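PDB 5NV8: EF-P arginine 32 rhamnosyl-transferase from Pseudomonas putida KT2440, which is a bacterial glycosyltransferase-type protein of the EarP family, here modelled with 2'-deoxy-thymidine-beta-L-rhamnose bound. Local coordinates for residues 347-350 with 351-354; 356-359 with 360-364; 164-167 with 168-171. All coordinates share one frame; numbering follows the deposited sequence.

Interaction 1: 347-350 with 351-354; sequences MGQA and WRAA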
ATOM      1  N   MET A 347     -12.971 -16.101   5.140  1.00 42.98           N
ATOM      2  CA  MET A 347     -11.573 -15.879   4.794  1.00 40.40           C
ATOM      3  C   MET A 347     -10.787 -17.180   4.682  1.00 43.44           C
ATOM      4  O   MET A 347      -9.717 -17.188   4.069  1.00 33.38           O
ATOM      5  CB  MET A 347     -10.918 -14.960   5.827  1.00 43.61           C
ATOM      6  CG  MET A 347     -10.813 -13.504   5.408  1.00 49.32           C
ATOM      7  SD  MET A 347      -9.515 -13.199   4.192  1.00 56.42           S
ATOM      8  CE  MET A 347     -10.454 -13.138   2.671  1.00 31.97           C
ATOM      9  N   GLY A 348     -11.287 -18.272   5.262  1.00 44.98           N
ATOM     10  CA  GLY A 348     -10.584 -19.539   5.147  1.00 39.81           C
ATOM     11  C   GLY A 348     -10.736 -20.165   3.771  1.00 42.42           C
ATOM     12  O   GLY A 348      -9.746 -20.520   3.125  1.00 35.16           O
ATOM     13  N   GLN A 349     -11.983 -20.306   3.307  1.00 42.49           N
ATOM     14  CA  GLN A 349     -12.229 -20.923   2.006  1.00 46.37           C
ATOM     15  C   GLN A 349     -11.546 -20.147   0.887  1.00 32.25           C
ATOM     16  O   GLN A 349     -10.920 -20.742   0.002  1.00 35.36           O
ATOM     17  CB  GLN A 349     -13.733 -21.021   1.740  1.00 47.53           C
ATOM     18  CG  GLN A 349     -14.488 -21.962   2.666  1.00 66.85           C
ATOM     19  CD  GLN A 349     -14.034 -23.405   2.548  1.00 72.89           C
ATOM     20  OE1 GLN A 349     -13.559 -23.836   1.496  1.00 74.12           O
ATOM     21  NE2 GLN A 349     -14.185 -24.163   3.629  1.00 71.27           N
ATOM     22  N   ALA A 350     -11.650 -18.818   0.915  1.00 35.57           N
ATOM     23  CA  ALA A 350     -11.056 -18.000  -0.138  1.00 31.80           C
ATOM     24  C   ALA A 350      -9.536 -18.102  -0.125  1.00 30.68           C
ATOM     25  O   ALA A 350      -8.908 -18.272  -1.177  1.00 29.36           O
ATOM     26  CB  ALA A 350     -11.502 -16.547   0.014  1.00 32.52           C
ATOM     27  N   TRP A 351      -8.928 -18.007   1.062  1.00 36.46           N
ATOM     28  CA  TRP A 351      -7.470 -18.046   1.155  1.00 27.53           C
ATOM     29  C   TRP A 351      -6.912 -19.353   0.605  1.00 33.55           C
ATOM     30  O   TRP A 351      -5.945 -19.346  -0.167  1.00 28.78           O
ATOM     31  CB  TRP A 351      -7.032 -17.835   2.604  1.00 27.21           C
ATOM     32  CG  TRP A 351      -5.584 -18.119   2.846  1.00 30.75           C
ATOM     33  CD1 TRP A 351      -5.058 -19.200   3.488  1.00 33.51           C
ATOM     34  CD2 TRP A 351      -4.471 -17.308   2.448  1.00 29.35           C
ATOM     35  NE1 TRP A 351      -3.689 -19.117   3.512  1.00 24.86           N
ATOM     36  CE2 TRP A 351      -3.302 -17.965   2.881  1.00 38.27           C
ATOM     37  CE3 TRP A 351      -4.349 -16.094   1.765  1.00 24.90           C
ATOM     38  CZ2 TRP A 351      -2.026 -17.446   2.657  1.00 24.30           C
ATOM     39  CZ3 TRP A 351      -3.083 -15.581   1.542  1.00 24.03           C
ATOM     40  CH2 TRP A 351      -1.938 -16.257   1.986  1.00 23.49           C
ATOM     41  N   ARG A 352      -7.512 -20.487   0.977  1.00 27.71           N
ATOM     42  CA  ARG A 352      -7.023 -21.771   0.483  1.00 27.52           C
ATOM     43  C   ARG A 352      -7.237 -21.907  -1.021  1.00 41.93           C
ATOM     44  O   ARG A 352      -6.387 -22.462  -1.727  1.00 40.72           O
ATOM     45  CB  ARG A 352      -7.705 -22.924   1.220  1.00 28.18           C
ATOM     46  CG  ARG A 352      -7.324 -23.020   2.689  1.00 33.76           C
ATOM     47  CD  ARG A 352      -7.975 -24.211   3.371  1.00 40.28           C
ATOM     48  NE  ARG A 352      -9.283 -23.878   3.923  1.00 46.04           N
ATOM     49  CZ  ARG A 352      -9.505 -23.572   5.198  1.00 38.40           C
ATOM     50  NH1 ARG A 352      -8.505 -23.544   6.068  1.00 45.50           N
ATOM     51  NH2 ARG A 352     -10.731 -23.284   5.599  1.00 40.77           N
ATOM     52  N   ALA A 353      -8.366 -21.398  -1.527  1.00 29.26           N
ATOM     53  CA  ALA A 353      -8.607 -21.430  -2.967  1.00 30.16           C
ATOM     54  C   ALA A 353      -7.559 -20.621  -3.719  1.00 30.88           C
ATOM     55  O   ALA A 353      -7.055 -21.062  -4.758  1.00 33.47           O
ATOM     56  CB  ALA A 353     -10.009 -20.912  -3.275  1.00 31.76           C
ATOM     57  N   ALA A 354      -7.214 -19.434  -3.211  1.00 32.06           N
ATOM     58  CA  ALA A 354      -6.200 -18.621  -3.876  1.00 32.13           C
ATOM     59  C   ALA A 354      -4.828 -19.282  -3.827  1.00 41.92           C
ATOM     60  O   ALA A 354      -4.039 -19.141  -4.769  1.00 26.85           O
ATOM     61  CB  ALA A 354      -6.142 -17.229  -3.248  1.00 27.20           C
TER

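Interaction 2: 356-359 with 360-364; sequences QHWP and ELQQH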
ATOM      1  N   GLN A 356      -4.260 -22.371  -4.135  1.00 40.77           N
ATOM      2  CA  GLN A 356      -4.220 -23.394  -5.173  1.00 40.35           C
ATOM      3  C   GLN A 356      -3.682 -22.865  -6.495  1.00 35.10           C
ATOM      4  O   GLN A 356      -3.364 -23.667  -7.379  1.00 33.09           O
ATOM      5  CB  GLN A 356      -5.618 -23.983  -5.404  1.00 48.75           C
ATOM      6  CG  GLN A 356      -6.343 -24.422  -4.145  1.00 47.50           C
ATOM      7  CD  GLN A 356      -5.533 -25.396  -3.315  1.00 57.02           C
ATOM      8  OE1 GLN A 356      -5.030 -25.050  -2.246  1.00 61.24           O
ATOM      9  NE2 GLN A 356      -5.401 -26.624  -3.804  1.00 54.45           N
ATOM     10  N   HIS A 357      -3.577 -21.549  -6.649  1.00 29.46           N
ATOM     11  CA  HIS A 357      -3.171 -20.927  -7.903  1.00 39.11           C
ATOM     12  C   HIS A 357      -2.065 -19.909  -7.666  1.00 36.00           C
ATOM     13  O   HIS A 357      -2.008 -18.868  -8.324  1.00 39.30           O
ATOM     14  CB  HIS A 357      -4.363 -20.268  -8.592  1.00 40.94           C
ATOM     15  CG  HIS A 357      -5.554 -21.164  -8.734  1.00 41.86           C
ATOM     16  ND1 HIS A 357      -5.578 -22.237  -9.601  1.00 35.39           N
ATOM     17  CD2 HIS A 357      -6.763 -21.144  -8.126  1.00 37.55           C
ATOM     18  CE1 HIS A 357      -6.750 -22.839  -9.517  1.00 39.20           C
ATOM     19  NE2 HIS A 357      -7.488 -22.195  -8.631  1.00 40.26           N
ATOM     20  N   TRP A 358      -1.164 -20.197  -6.728  1.00 31.97           N
ATOM     21  CA  TRP A 358      -0.150 -19.208  -6.367  1.00 30.72           C
ATOM     22  C   TRP A 358       0.806 -18.866  -7.505  1.00 37.68           C
ATOM     23  O   TRP A 358       1.106 -17.669  -7.670  1.00 39.50           O
ATOM     24  CB  TRP A 358       0.621 -19.679  -5.130  1.00 25.75           C
ATOM     25  CG  TRP A 358       1.051 -18.546  -4.265  1.00 29.03           C
ATOM     26  CD1 TRP A 358       2.325 -18.098  -4.075  1.00 24.01           C
ATOM     27  CD2 TRP A 358       0.205 -17.698  -3.478  1.00 25.21           C
ATOM     28  NE1 TRP A 358       2.325 -17.025  -3.216  1.00 23.21           N
ATOM     29  CE2 TRP A 358       1.035 -16.761  -2.834  1.00 31.11           C
ATOM     30  CE3 TRP A 358      -1.176 -17.644  -3.254  1.00 26.20           C
ATOM     31  CZ2 TRP A 358       0.533 -15.781  -1.979  1.00 34.21           C
ATOM     32  CZ3 TRP A 358      -1.674 -16.669  -2.403  1.00 27.53           C
ATOM     33  CH2 TRP A 358      -0.821 -15.750  -1.777  1.00 34.08           C
ATOM     34  N   PRO A 359       1.323 -19.813  -8.302  1.00 32.45           N
ATOM     35  CA  PRO A 359       2.167 -19.406  -9.441  1.00 29.00           C
ATOM     36  C   PRO A 359       1.467 -18.467 -10.410  1.00 34.45           C
ATOM     37  O   PRO A 359       2.098 -17.536 -10.928  1.00 29.57           O
ATOM     38  CB  PRO A 359       2.523 -20.744 -10.103  1.00 30.64           C
ATOM     39  CG  PRO A 359       2.477 -21.719  -8.996  1.00 36.22           C
ATOM     40  CD  PRO A 359       1.333 -21.279  -8.124  1.00 38.03           C
ATOM     41  N   GLU A 360       0.176 -18.686 -10.670  1.00 30.63           N
ATOM     42  CA  GLU A 360      -0.567 -17.774 -11.535  1.00 37.12           C
ATOM     43  C   GLU A 360      -0.726 -16.404 -10.887  1.00 39.49           C
ATOM     44  O   GLU A 360      -0.583 -15.375 -11.558  1.00 48.58           O
ATOM     45  CB  GLU A 360      -1.937 -18.365 -11.873  1.00 42.77           C
ATOM     46  CG  GLU A 360      -2.024 -19.006 -13.248  1.00 40.97           C
ATOM     47  CD  GLU A 360      -3.405 -18.881 -13.867  1.00 44.37           C
ATOM     48  OE1 GLU A 360      -4.331 -19.590 -13.421  1.00 42.46           O
ATOM     49  OE2 GLU A 360      -3.566 -18.072 -14.803  1.00 45.59           O
ATOM     50  N   LEU A 361      -1.019 -16.369  -9.584  1.00 28.25           N
ATOM     51  CA  LEU A 361      -1.209 -15.089  -8.907  1.00 36.84           C
ATOM     52  C   LEU A 361       0.109 -14.338  -8.756  1.00 40.65           C
ATOM     53  O   LEU A 361       0.138 -13.105  -8.843  1.00 37.03           O
ATOM     54  CB  LEU A 361      -1.866 -15.309  -7.544  1.00 32.79           C
ATOM     55  CG  LEU A 361      -3.237 -15.992  -7.562  1.00 32.65           C
ATOM     56  CD1 LEU A 361      -3.894 -15.922  -6.193  1.00 26.81           C
ATOM     57  CD2 LEU A 361      -4.134 -15.374  -8.620  1.00 28.76           C
ATOM     58  N   GLN A 362       1.208 -15.065  -8.527  1.00 39.20           N
ATOM     59  CA  GLN A 362       2.523 -14.435  -8.452  1.00 37.91           C
ATOM     60  C   GLN A 362       2.862 -13.717  -9.754  1.00 37.86           C
ATOM     61  O   GLN A 362       3.292 -12.557  -9.747  1.00 25.75           O
ATOM     62  CB  GLN A 362       3.589 -15.485  -8.133  1.00 35.05           C
ATOM     63  CG  GLN A 362       3.599 -15.974  -6.696  1.00 36.53           C
ATOM     64  CD  GLN A 362       4.773 -16.891  -6.410  1.00 35.71           C
ATOM     65  OE1 GLN A 362       4.602 -18.093  -6.198  1.00 40.18           O
ATOM     66  NE2 GLN A 362       5.976 -16.327  -6.404  1.00 27.07           N
ATOM     67  N   GLN A 363       2.683 -14.402 -10.886  1.00 32.32           N
ATOM     68  CA  GLN A 363       2.977 -13.792 -12.178  1.00 41.01           C
ATOM     69  C   GLN A 363       2.013 -12.651 -12.481  1.00 41.11           C
ATOM     70  O   GLN A 363       2.409 -11.635 -13.063  1.00 52.39           O
ATOM     71  CB  GLN A 363       2.926 -14.852 -13.278  1.00 44.33           C
ATOM     72  CG  GLN A 363       3.642 -14.468 -14.569  1.00 60.07           C
ATOM     73  CD  GLN A 363       5.144 -14.677 -14.502  1.00 74.17           C
ATOM     74  OE1 GLN A 363       5.824 -14.106 -13.650  1.00 81.70           O
ATOM     75  NE2 GLN A 363       5.669 -15.498 -15.403  1.00 74.23           N
ATOM     76  N   HIS A 364       0.746 -12.800 -12.083  1.00 29.22           N
ATOM     77  CA  HIS A 364      -0.243 -11.757 -12.339  1.00 34.29           C
ATOM     78  C   HIS A 364       0.103 -10.467 -11.603  1.00 35.17           C
ATOM     79  O   HIS A 364      -0.089  -9.368 -12.137  1.00 28.04           O
ATOM     80  CB  HIS A 364      -1.631 -12.247 -11.934  1.00 35.55           C
ATOM     81  CG  HIS A 364      -2.737 -11.323 -12.330  1.00 43.31           C
ATOM     82  ND1 HIS A 364      -3.221 -11.255 -13.618  1.00 46.18           N
ATOM     83  CD2 HIS A 364      -3.456 -10.431 -11.609  1.00 43.75           C
ATOM     84  CE1 HIS A 364      -4.191 -10.360 -13.675  1.00 45.91           C
ATOM     85  NE2 HIS A 364      -4.352  -9.844 -12.470  1.00 44.90           N
TER
HETATM   86  O   HOH W   1      -4.033 -21.300 -11.576  1.00 38.28           O

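Interaction 3: 164-167 with 168-171; sequences LREG and SLLA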
ATOM      1  N   LEU A 164       1.178   7.861  -8.174  1.00 31.78           N
ATOM      2  CA  LEU A 164       2.484   8.288  -7.689  1.00 25.10           C
ATOM      3  C   LEU A 164       3.476   7.139  -7.806  1.00 24.01           C
ATOM      4  O   LEU A 164       3.277   6.071  -7.218  1.00 23.68           O
ATOM      5  CB  LEU A 164       2.389   8.767  -6.242  1.00 25.29           C
ATOM      6  CG  LEU A 164       1.484   9.975  -6.004  1.00 37.51           C
ATOM      7  CD1 LEU A 164       0.981   9.984  -4.573  1.00 28.79           C
ATOM      8  CD2 LEU A 164       2.220  11.267  -6.336  1.00 44.33           C
ATOM      9  N   ARG A 165       4.543   7.362  -8.567  1.00 23.67           N
ATOM     10  CA  ARG A 165       5.586   6.357  -8.753  1.00 32.91           C
ATOM     11  C   ARG A 165       6.906   7.090  -8.932  1.00 25.21           C
ATOM     12  O   ARG A 165       7.092   7.801  -9.925  1.00 25.58           O
ATOM     13  CB  ARG A 165       5.284   5.461  -9.950  1.00 23.34           C
ATOM     14  CG  ARG A 165       6.127   4.196 -10.030  1.00 22.95           C
ATOM     15  CD  ARG A 165       6.140   3.617 -11.443  1.00 23.66           C
ATOM     16  NE  ARG A 165       6.298   4.640 -12.478  1.00 24.61           N
ATOM     17  CZ  ARG A 165       5.326   5.046 -13.288  1.00 25.23           C
ATOM     18  NH1 ARG A 165       4.109   4.537 -13.172  1.00 32.47           N
ATOM     19  NH2 ARG A 165       5.565   5.978 -14.199  1.00 34.12           N
ATOM     20  N   GLU A 166       7.805   6.926  -7.966  1.00 22.45           N
ATOM     21  CA  GLU A 166       9.130   7.523  -8.050  1.00 25.49           C
ATOM     22  C   GLU A 166       9.905   6.952  -9.234  1.00 26.51           C
ATOM     23  O   GLU A 166       9.771   5.777  -9.586  1.00 22.65           O
ATOM     24  CB  GLU A 166       9.906   7.285  -6.750  1.00 22.35           C
ATOM     25  CG  GLU A 166       9.253   7.858  -5.493  1.00 22.53           C
ATOM     26  CD  GLU A 166       8.109   7.016  -4.950  1.00 22.41           C
ATOM     27  OE1 GLU A 166       7.681   6.054  -5.620  1.00 22.13           O
ATOM     28  OE2 GLU A 166       7.624   7.332  -3.847  1.00 22.80           O
ATOM     29  N   GLY A 167      10.740   7.804  -9.838  1.00 23.04           N
ATOM     30  CA  GLY A 167      11.472   7.407 -11.032  1.00 23.59           C
ATOM     31  C   GLY A 167      12.327   6.165 -10.856  1.00 23.71           C
ATOM     32  O   GLY A 167      12.434   5.349 -11.775  1.00 24.26           O
ATOM     33  N   SER A 168      12.939   5.995  -9.681  1.00 23.46           N
ATOM     34  CA  SER A 168      13.852   4.882  -9.442  1.00 36.59           C
ATOM     35  C   SER A 168      13.258   3.813  -8.528  1.00 30.70           C
ATOM     36  O   SER A 168      13.997   2.974  -8.006  1.00 30.70           O
ATOM     37  CB  SER A 168      15.169   5.392  -8.857  1.00 29.01           C
ATOM     38  OG  SER A 168      14.991   5.852  -7.528  1.00 23.97           O
ATOM     39  N   LEU A 169      11.939   3.818  -8.331  1.00 35.58           N
ATOM     40  CA  LEU A 169      11.335   2.889  -7.381  1.00 22.23           C
ATOM     41  C   LEU A 169      11.458   1.446  -7.859  1.00 32.61           C
ATOM     42  O   LEU A 169      11.935   0.577  -7.121  1.00 22.50           O
ATOM     43  CB  LEU A 169       9.869   3.254  -7.148  1.00 22.21           C
ATOM     44  CG  LEU A 169       9.132   2.329  -6.179  1.00 21.53           C
ATOM     45  CD1 LEU A 169       9.784   2.384  -4.812  1.00 21.57           C
ATOM     46  CD2 LEU A 169       7.661   2.705  -6.092  1.00 26.57           C
ATOM     47  N   LEU A 170      11.019   1.173  -9.092  1.00 22.77           N
ATOM     48  CA  LEU A 170      11.090  -0.185  -9.621  1.00 27.36           C
ATOM     49  C   LEU A 170      12.526  -0.698  -9.636  1.00 32.50           C
ATOM     50  O   LEU A 170      12.778  -1.867  -9.321  1.00 24.23           O
ATOM     51  CB  LEU A 170      10.488  -0.235 -11.025  1.00 23.87           C
ATOM     52  CG  LEU A 170       8.981  -0.008 -11.162  1.00 37.35           C
ATOM     53  CD1 LEU A 170       8.474  -0.621 -12.458  1.00 47.23           C
ATOM     54  CD2 LEU A 170       8.220  -0.568  -9.970  1.00 38.35           C
ATOM     55  N   ALA A 171      13.482   0.165  -9.990  1.00 24.52           N
ATOM     56  CA  ALA A 171      14.882  -0.247  -9.981  1.00 36.66           C
ATOM     57  C   ALA A 171      15.366  -0.535  -8.564  1.00 31.40           C
ATOM     58  O   ALA A 171      16.086  -1.514  -8.338  1.00 27.45           O
ATOM     59  CB  ALA A 171      15.753   0.822 -10.641  1.00 35.89           C
TER
HETATM   60  O   HOH W   2      10.301   3.030 -10.935  1.00 20.60           O

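Interaction 1: 347-350 with 351-354
R352 folds back over G348, one turn earlier in the same alpha helix, 347-355, a short helix packed on the six-stranded mixed sheet and on helices 211-220 and 328-343. Four successive i to i+4 backbone hydrogen bonds run through these two turns. R352 N meets G348 O almost straight, with an N-H...O angle of 171°, and A354 N lies 2.9 Å from A350 O. The bond from W351 N to M347 O is longer, 3.2 Å, and its donor stands above the carbonyl plane. Apolar packing points into the fold. A chi1 of 169° sets the W351 indole trans to its own amide nitrogen and directs it to L199 and I201 of the sheet, and its ring meets W214 and F280 edge-to-face; only its CB stays by M347, 3.1 Å from M347 O. M347 packs on W214, L337 and W341. The long polar side chains lie on the outer side. The R352 chain bends at chi3, and the Q349 amide stands near the guanidinium at 71° to its plane; Q349 NE2 and R352 NH2, 4.1 Å apart, approach without bonding. One guanidinium face of R352 carries G348 O, 3.3 Å above the plane and displaced toward its rim.

Interaction 2: 356-359 with 360-364
The indole of W358 and the amide of Q362 stand one helical turn apart, their planes 51° to each other and their side chains crossing at about a right angle. Q362 OE1 comes obliquely to the five-membered ring, 3.1 Å from W358 CD1, and L361 CD1 is likewise oblique to the six-membered ring, 4.4 Å from W358 CE3. Elsewhere the indole has a cation-pi partner in R355 and touches P298, which Q362 also touches. On the H357 imidazole, one face carries CB of the preceding Q356, offset toward the rim. Its ND1 shares a water with E360: the water is 2.7 Å from H357 ND1 and donates to E360 OE1, which also bonds S327 OG. Q362 keeps its CG beside the backbone N (chi1 -74°) and runs extended beyond it, which carries the amide along the helix to the indole. The backbone is gripped by L361 N to H357 O, 3.0 Å, by Q362 N to W358 O, 2.7 Å, and by Q363 N to P359 O. With H357 at the N-cap and P359 in the first turn, where its lack of an N-H costs no helical bond, this is the N-terminal start of alpha helix 358-373.

Interaction 3: 164-167 with 168-171
E166 bends its carboxylate over the side chain of L169: OE1 lies 3.4 Å from CD2 of L169 and 3.9 Å from its CB, the acid oxygen touching a leucine methyl where the two side chains pass at a slant. The bend at chi2 (79°) turns OE1 to the L169 side chain, while L169 sends CG opposite its own backbone N (chi1 179°) and brings CD2 to meet it. The carboxylate is held from outside by two salt bridges, OE1 to R291 and OE2 to R36, and this grip on both oxygens restricts its rotation. The E166 side chain is about 9 Å from the bound 2'-deoxy-thymidine-beta-L-rhamnose. From E166 to L169 the backbone makes a type I beta turn that leads into helix 169-177, closed by the hydrogen bond from L169 N to E166 O, 3.2 Å. This bond is straight at the hydrogen, 167°, but its donor stands well above the carbonyl plane. E166 O also accepts from a water, 3.1 Å away, which in turn accepts from L170 N at 2.7 Å and thus ties the turn to the first helical residues. S168 takes the N-cap position, yet its OG makes no capping bond and pairs with R172 NE instead. R165 brings CG within 4.5 Å of L169 CD2; its guanidinium leaves the turn, NH2 bonding to Q375 O. L169 packs further on R291 and W294 of helix 287-295.

Overall arrangement
Interactions 1 and 2 sit on consecutive helices, 347-355 and 358-373, with centres 14 Å apart, and they touch: A354 O lies 3.5 Å from L361 CD1, and W351 CH2 is 4.0 Å from W358 CH2. Both use i to i+4 backbone bonds, but 347-354 is partly buried, with a tryptophan set against the sheet, whereas 356-364 is a surface helix start with a water bridge. Interaction 3 is also a surface contact at a helix start, reached through a turn, and its acid is paired with arginines outside 164-171. Its centre is 32 Å from that of interaction 1, on the opposite side of the chain's centre; R165 and L170 nevertheless touch A373, at the far end of the helix that interaction 2 begins.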